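Local atomic coordinates of DNA binding protein (Mycobacterium tuberculosis, PDB entry 4NB5), a protein that controls expression of its own gene and of the MmpS2-MmpL2, MmpS4-MmpL4 and MmpS5-MmpL5 transport systems by binding directly to the promoter regions. Residues Leu32-Leu43 / Asn70-Ile80. Numbering follows the deposited sequence.
Sequences LTRLAGRLLGWL and NARMLIQFGFI. With 2JT (1,3-dihydroxypropan-2-yl octadecanoate), chain E.
Asn70 meets helix 34-43 at its first turn, and its side chain can be followed atom by atom into the helix start. Its CB lies 4.0 Å from Ala36 CA. Beyond it, CG, anti to the carbonyl carbon (chi1 -71°), carries the amide across the helix start. OD1 accepts a short hydrogen bond from Thr33 OG1 (2.5 Å). The hydroxyl stands above the carbonyl plane, 36° out of it. ND2 turns instead to Leu35, 3.5 Å from its CD2, and donates to Gly66 O. Thr33 OG1 works twice: at the N-cap it also accepts from Ala36 N (3.1 Å), which ties the Asn70 amide to the capped helix end.

Segments 34-43 and 70-77 cross at -68°, their axes 9.3 Å apart, within the winged helix-turn-helix fold of the MarR family; helix 64-77, which carries Asn70, is probably the recognition helix, as in other MarR proteins. One turn on, Leu74 pushes CD1 against the backbone of helix 34-43, 3.6 Å from Ala36 O, and between the side chains of Leu39 and Leu40. Beyond the Schellman motif at Gly78, Leu40 and Leu43 meet the residues that follow the helix: Leu40 sets CD1 against Phe79 CB, with CD2 over one face of the ring, offset toward its rim, while Leu43 CD1 reaches Ile80 CG2 (3.7 Å) at the start of strand 80-83. Phe77 and Phe79 continue into the pocket of the bound glycerol ester, where Phe79 CZ comes within 3.3 Å of its C04 and Leu32 CD1 packs beside both the acyl chain and the Phe77 ring.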
loop_
_atom_site.group_PDB
_atom_site.type_symbol
_atom_site.label_atom_id
_atom_site.label_comp_id
_atom_site.label_asym_id
_atom_site.label_seq_id
_atom_site.Cartn_x
_atom_site.Cartn_y
_atom_site.Cartn_z
ATOM N N LEU B 32 -19.065 -4.038 3.834
ATOM C CA LEU B 32 -18.262 -4.611 2.764
ATOM C C LEU B 32 -19.035 -5.787 2.169
ATOM O O LEU B 32 -20.062 -6.190 2.710
ATOM C CB LEU B 32 -16.896 -5.048 3.294
ATOM C CG LEU B 32 -16.015 -3.920 3.848
ATOM C CD1 LEU B 32 -14.696 -4.483 4.360
ATOM C CD2 LEU B 32 -15.776 -2.846 2.791
ATOM N N THR B 33 -18.564 -6.335 1.055
ATOM C CA THR B 33 -19.293 -7.423 0.414
ATOM C C THR B 33 -19.088 -8.755 1.136
ATOM O O THR B 33 -17.997 -9.061 1.627
ATOM C CB THR B 33 -18.873 -7.623 -1.053
ATOM O OG1 THR B 33 -17.515 -8.074 -1.105
ATOM C CG2 THR B 33 -19.017 -6.329 -1.841
ATOM N N ARG B 34 -20.150 -9.545 1.175
ATOM C CA ARG B 34 -20.104 -10.873 1.761
ATOM C C ARG B 34 -19.073 -11.729 1.029
ATOM O O ARG B 34 -18.309 -12.466 1.652
ATOM C CB ARG B 34 -21.496 -11.519 1.692
ATOM C CG ARG B 34 -21.604 -12.866 2.371
ATOM C CD ARG B 34 -23.043 -13.380 2.404
ATOM N NE ARG B 34 -23.871 -12.584 3.310
ATOM C CZ ARG B 34 -23.882 -12.722 4.636
ATOM N NH1 ARG B 34 -23.111 -13.624 5.231
ATOM N NH2 ARG B 34 -24.665 -11.950 5.376
ATOM N N LEU B 35 -19.032 -11.619 -0.294
ATOM C CA LEU B 35 -18.131 -12.461 -1.078
ATOM C C LEU B 35 -16.662 -12.166 -0.777
ATOM O O LEU B 35 -15.839 -13.082 -0.740
ATOM C CB LEU B 35 -18.423 -12.340 -2.575
ATOM C CG LEU B 35 -17.554 -13.194 -3.502
ATOM C CD1 LEU B 35 -17.525 -14.657 -3.076
ATOM C CD2 LEU B 35 -18.087 -13.064 -4.925
ATOM N N ALA B 36 -16.324 -10.898 -0.543
ATOM C CA ALA B 36 -14.961 -10.554 -0.161
ATOM C C ALA B 36 -14.561 -11.249 1.141
ATOM O O ALA B 36 -13.455 -11.769 1.252
ATOM C CB ALA B 36 -14.812 -9.048 -0.023
ATOM N N GLY B 37 -15.455 -11.235 2.125
ATOM C CA GLY B 37 -15.206 -11.910 3.385
ATOM C C GLY B 37 -15.034 -13.412 3.220
ATOM O O GLY B 37 -14.137 -14.013 3.811
ATOM N N ARG B 38 -15.914 -14.020 2.427
ATOM C CA ARG B 38 -15.842 -15.463 2.180
ATOM C C ARG B 38 -14.562 -15.829 1.441
ATOM O O ARG B 38 -13.920 -16.833 1.758
ATOM C CB ARG B 38 -17.074 -15.936 1.399
ATOM C CG ARG B 38 -18.373 -15.830 2.184
ATOM C CD ARG B 38 -19.586 -16.160 1.310
ATOM N NE ARG B 38 -19.580 -17.565 0.902
ATOM C CZ ARG B 38 -19.785 -18.009 -0.338
ATOM N NH1 ARG B 38 -20.025 -17.174 -1.344
ATOM N NH2 ARG B 38 -19.750 -19.315 -0.570
ATOM N N LEU B 39 -14.186 -15.004 0.463
ATOM C CA LEU B 39 -12.944 -15.203 -0.277
ATOM C C LEU B 39 -11.712 -15.123 0.628
ATOM O O LEU B 39 -10.814 -15.969 0.542
ATOM C CB LEU B 39 -12.837 -14.208 -1.437
ATOM C CG LEU B 39 -11.535 -14.285 -2.231
ATOM C CD1 LEU B 39 -11.298 -15.686 -2.768
ATOM C CD2 LEU B 39 -11.544 -13.277 -3.372
ATOM N N LEU B 40 -11.669 -14.124 1.511
ATOM C CA LEU B 40 -10.561 -14.015 2.446
ATOM C C LEU B 40 -10.542 -15.231 3.367
ATOM O O LEU B 40 -9.495 -15.822 3.608
ATOM C CB LEU B 40 -10.661 -12.725 3.256
ATOM C CG LEU B 40 -9.559 -12.507 4.299
ATOM C CD1 LEU B 40 -8.175 -12.565 3.674
ATOM C CD2 LEU B 40 -9.750 -11.190 5.026
ATOM N N GLY B 41 -11.708 -15.612 3.877
ATOM C CA GLY B 41 -11.799 -16.789 4.721
ATOM C C GLY B 41 -11.302 -18.048 4.021
ATOM O O GLY B 41 -10.545 -18.830 4.594
ATOM N N TRP B 42 -11.733 -18.249 2.783
ATOM C CA TRP B 42 -11.291 -19.395 2.008
ATOM C C TRP B 42 -9.765 -19.404 1.850
ATOM O O TRP B 42 -9.122 -20.434 2.026
ATOM C CB TRP B 42 -11.969 -19.416 0.635
ATOM C CG TRP B 42 -11.608 -20.623 -0.182
ATOM C CD1 TRP B 42 -10.729 -20.671 -1.223
ATOM C CD2 TRP B 42 -12.122 -21.955 -0.027
ATOM N NE1 TRP B 42 -10.664 -21.950 -1.727
ATOM C CE2 TRP B 42 -11.502 -22.750 -1.010
ATOM C CE3 TRP B 42 -13.047 -22.538 0.841
ATOM C CZ2 TRP B 42 -11.783 -24.111 -1.142
ATOM C CZ3 TRP B 42 -13.317 -23.895 0.706
ATOM C CH2 TRP B 42 -12.683 -24.663 -0.277
ATOM N N LEU B 43 -9.177 -18.255 1.531
ATOM C CA LEU B 43 -7.727 -18.213 1.304
ATOM C C LEU B 43 -6.924 -18.373 2.589
ATOM O O LEU B 43 -5.720 -18.629 2.547
ATOM C CB LEU B 43 -7.335 -16.927 0.566
ATOM C CG LEU B 43 -7.798 -16.883 -0.890
ATOM C CD1 LEU B 43 -7.649 -15.494 -1.463
ATOM C CD2 LEU B 43 -7.017 -17.885 -1.742
ATOM N N ASN B 70 -13.870 -8.857 -6.208
ATOM C CA ASN B 70 -13.557 -9.000 -4.790
ATOM C C ASN B 70 -12.099 -9.353 -4.518
ATOM O O ASN B 70 -11.540 -8.941 -3.500
ATOM C CB ASN B 70 -14.521 -9.972 -4.124
ATOM C CG ASN B 70 -15.897 -9.384 -3.988
ATOM O OD1 ASN B 70 -16.116 -8.481 -3.181
ATOM N ND2 ASN B 70 -16.827 -9.849 -4.812
ATOM N N ALA B 71 -11.469 -10.087 -5.428
ATOM C CA ALA B 71 -10.039 -10.338 -5.308
ATOM C C ALA B 71 -9.272 -9.018 -5.398
ATOM O O ALA B 71 -8.324 -8.778 -4.649
ATOM C CB ALA B 71 -9.569 -11.311 -6.378
ATOM N N ARG B 72 -9.696 -8.161 -6.319
ATOM C CA ARG B 72 -9.069 -6.860 -6.494
ATOM C C ARG B 72 -9.136 -6.046 -5.200
ATOM O O ARG B 72 -8.167 -5.387 -4.827
ATOM C CB ARG B 72 -9.757 -6.107 -7.636
ATOM C CG ARG B 72 -9.108 -4.776 -7.994
ATOM C CD ARG B 72 -9.763 -4.162 -9.226
ATOM N NE ARG B 72 -9.964 -5.161 -10.277
ATOM C CZ ARG B 72 -11.134 -5.457 -10.841
ATOM N NH1 ARG B 72 -12.251 -4.828 -10.489
ATOM N NH2 ARG B 72 -11.188 -6.391 -11.782
ATOM N N MET B 73 -10.274 -6.115 -4.517
ATOM C CA MET B 73 -10.457 -5.402 -3.265
ATOM C C MET B 73 -9.499 -5.922 -2.194
ATOM O O MET B 73 -8.858 -5.147 -1.489
ATOM C CB MET B 73 -11.902 -5.555 -2.811
ATOM C CG MET B 73 -12.258 -4.787 -1.558
ATOM S SD MET B 73 -14.036 -4.816 -1.223
ATOM C CE MET B 73 -14.712 -5.134 -2.860
ATOM N N LEU B 74 -9.404 -7.241 -2.073
ATOM C CA LEU B 74 -8.534 -7.826 -1.063
ATOM C C LEU B 74 -7.064 -7.551 -1.353
ATOM O O LEU B 74 -6.251 -7.479 -0.432
ATOM C CB LEU B 74 -8.774 -9.337 -0.948
ATOM C CG LEU B 74 -10.138 -9.749 -0.389
ATOM C CD1 LEU B 74 -10.276 -11.265 -0.385
ATOM C CD2 LEU B 74 -10.370 -9.196 1.011
ATOM N N ILE B 75 -6.704 -7.429 -2.629
ATOM C CA ILE B 75 -5.340 -7.044 -2.986
ATOM C C ILE B 75 -5.096 -5.597 -2.528
ATOM O O ILE B 75 -4.067 -5.298 -1.923
ATOM C CB ILE B 75 -5.090 -7.186 -4.508
ATOM C CG1 ILE B 75 -4.986 -8.668 -4.883
ATOM C CG2 ILE B 75 -3.815 -6.455 -4.920
ATOM C CD1 ILE B 75 -5.073 -8.951 -6.385
ATOM N N GLN B 76 -6.054 -4.717 -2.784
ATOM C CA GLN B 76 -5.920 -3.319 -2.380
ATOM C C GLN B 76 -5.814 -3.202 -0.863
ATOM O O GLN B 76 -5.050 -2.385 -0.356
ATOM C CB GLN B 76 -7.111 -2.498 -2.873
ATOM C CG GLN B 76 -7.008 -1.016 -2.535
ATOM C CD GLN B 76 -8.350 -0.314 -2.579
ATOM O OE1 GLN B 76 -9.340 -0.804 -2.032
ATOM N NE2 GLN B 76 -8.391 0.842 -3.234
ATOM N N PHE B 77 -6.591 -4.011 -0.141
ATOM C CA PHE B 77 -6.520 -4.029 1.321
ATOM C C PHE B 77 -5.190 -4.601 1.836
ATOM O O PHE B 77 -4.833 -4.395 2.998
ATOM C CB PHE B 77 -7.689 -4.813 1.921
ATOM C CG PHE B 77 -9.026 -4.141 1.763
ATOM C CD1 PHE B 77 -9.119 -2.781 1.505
ATOM C CD2 PHE B 77 -10.193 -4.877 1.872
ATOM C CE1 PHE B 77 -10.358 -2.169 1.364
ATOM C CE2 PHE B 77 -11.431 -4.272 1.731
ATOM C CZ PHE B 77 -11.513 -2.917 1.476
ATOM N N GLY B 78 -4.465 -5.320 0.986
ATOM C CA GLY B 78 -3.143 -5.797 1.334
ATOM C C GLY B 78 -3.105 -7.244 1.792
ATOM O O GLY B 78 -2.056 -7.723 2.214
ATOM N N PHE B 79 -4.230 -7.949 1.703
ATOM C CA PHE B 79 -4.302 -9.293 2.278
ATOM C C PHE B 79 -3.858 -10.410 1.344
ATOM O O PHE B 79 -3.304 -11.408 1.804
ATOM C CB PHE B 79 -5.722 -9.620 2.756
ATOM C CG PHE B 79 -6.205 -8.756 3.888
ATOM C CD1 PHE B 79 -5.564 -8.774 5.113
ATOM C CD2 PHE B 79 -7.316 -7.944 3.731
ATOM C CE1 PHE B 79 -6.008 -7.980 6.158
ATOM C CE2 PHE B 79 -7.766 -7.151 4.775
ATOM C CZ PHE B 79 -7.105 -7.174 5.991
ATOM N N ILE B 80 -4.136 -10.270 0.051
ATOM C CA ILE B 80 -3.830 -11.336 -0.897
ATOM C C ILE B 80 -3.007 -10.835 -2.072
ATOM O O ILE B 80 -2.842 -9.632 -2.264
ATOM C CB ILE B 80 -5.112 -12.034 -1.421
ATOM C CG1 ILE B 80 -5.824 -11.176 -2.473
ATOM C CG2 ILE B 80 -6.031 -12.383 -0.257
ATOM C CD1 ILE B 80 -7.044 -11.868 -3.108
HETATM C C10 2JT E . -10.935 -5.703 7.151
HETATM C C13 2JT E . -13.803 -3.084 8.223
HETATM C C15 2JT E . -13.608 -2.594 10.657
HETATM C C17 2JT E . -15.097 -1.192 12.031
HETATM C C20 2JT E . -17.401 -3.025 14.499
HETATM C C21 2JT E . -17.127 -2.730 15.912
HETATM C C22 2JT E . -17.093 -4.017 16.752
HETATM C C24 2JT E . -18.270 -6.118 17.229
HETATM O O01 2JT E . -9.999 -2.739 7.514
HETATM C C02 2JT E . -9.320 -3.724 7.590
HETATM O O03 2JT E . -8.407 -3.783 6.594
HETATM C C04 2JT E . -7.162 -3.904 6.649
HETATM C C05 2JT E . -6.622 -3.371 7.942
HETATM O O06 2JT E . -6.015 -4.369 8.659
HETATM C C07 2JT E . -6.905 -3.022 5.356
HETATM O O08 2JT E . -5.726 -2.928 5.162
HETATM C C09 2JT E . -9.780 -5.137 8.091
HETATM C C11 2JT E . -12.333 -5.313 7.663
HETATM C C12 2JT E . -12.448 -3.735 7.857
HETATM C C14 2JT E . -13.639 -1.990 9.257
HETATM C C16 2JT E . -13.724 -1.619 11.731
HETATM C C18 2JT E . -15.942 -2.269 12.503
HETATM C C19 2JT E . -17.019 -1.868 13.537
HETATM C C23 2JT E . -18.377 -4.684 16.967
HETATM C C25 2JT E . -19.679 -6.668 17.009
#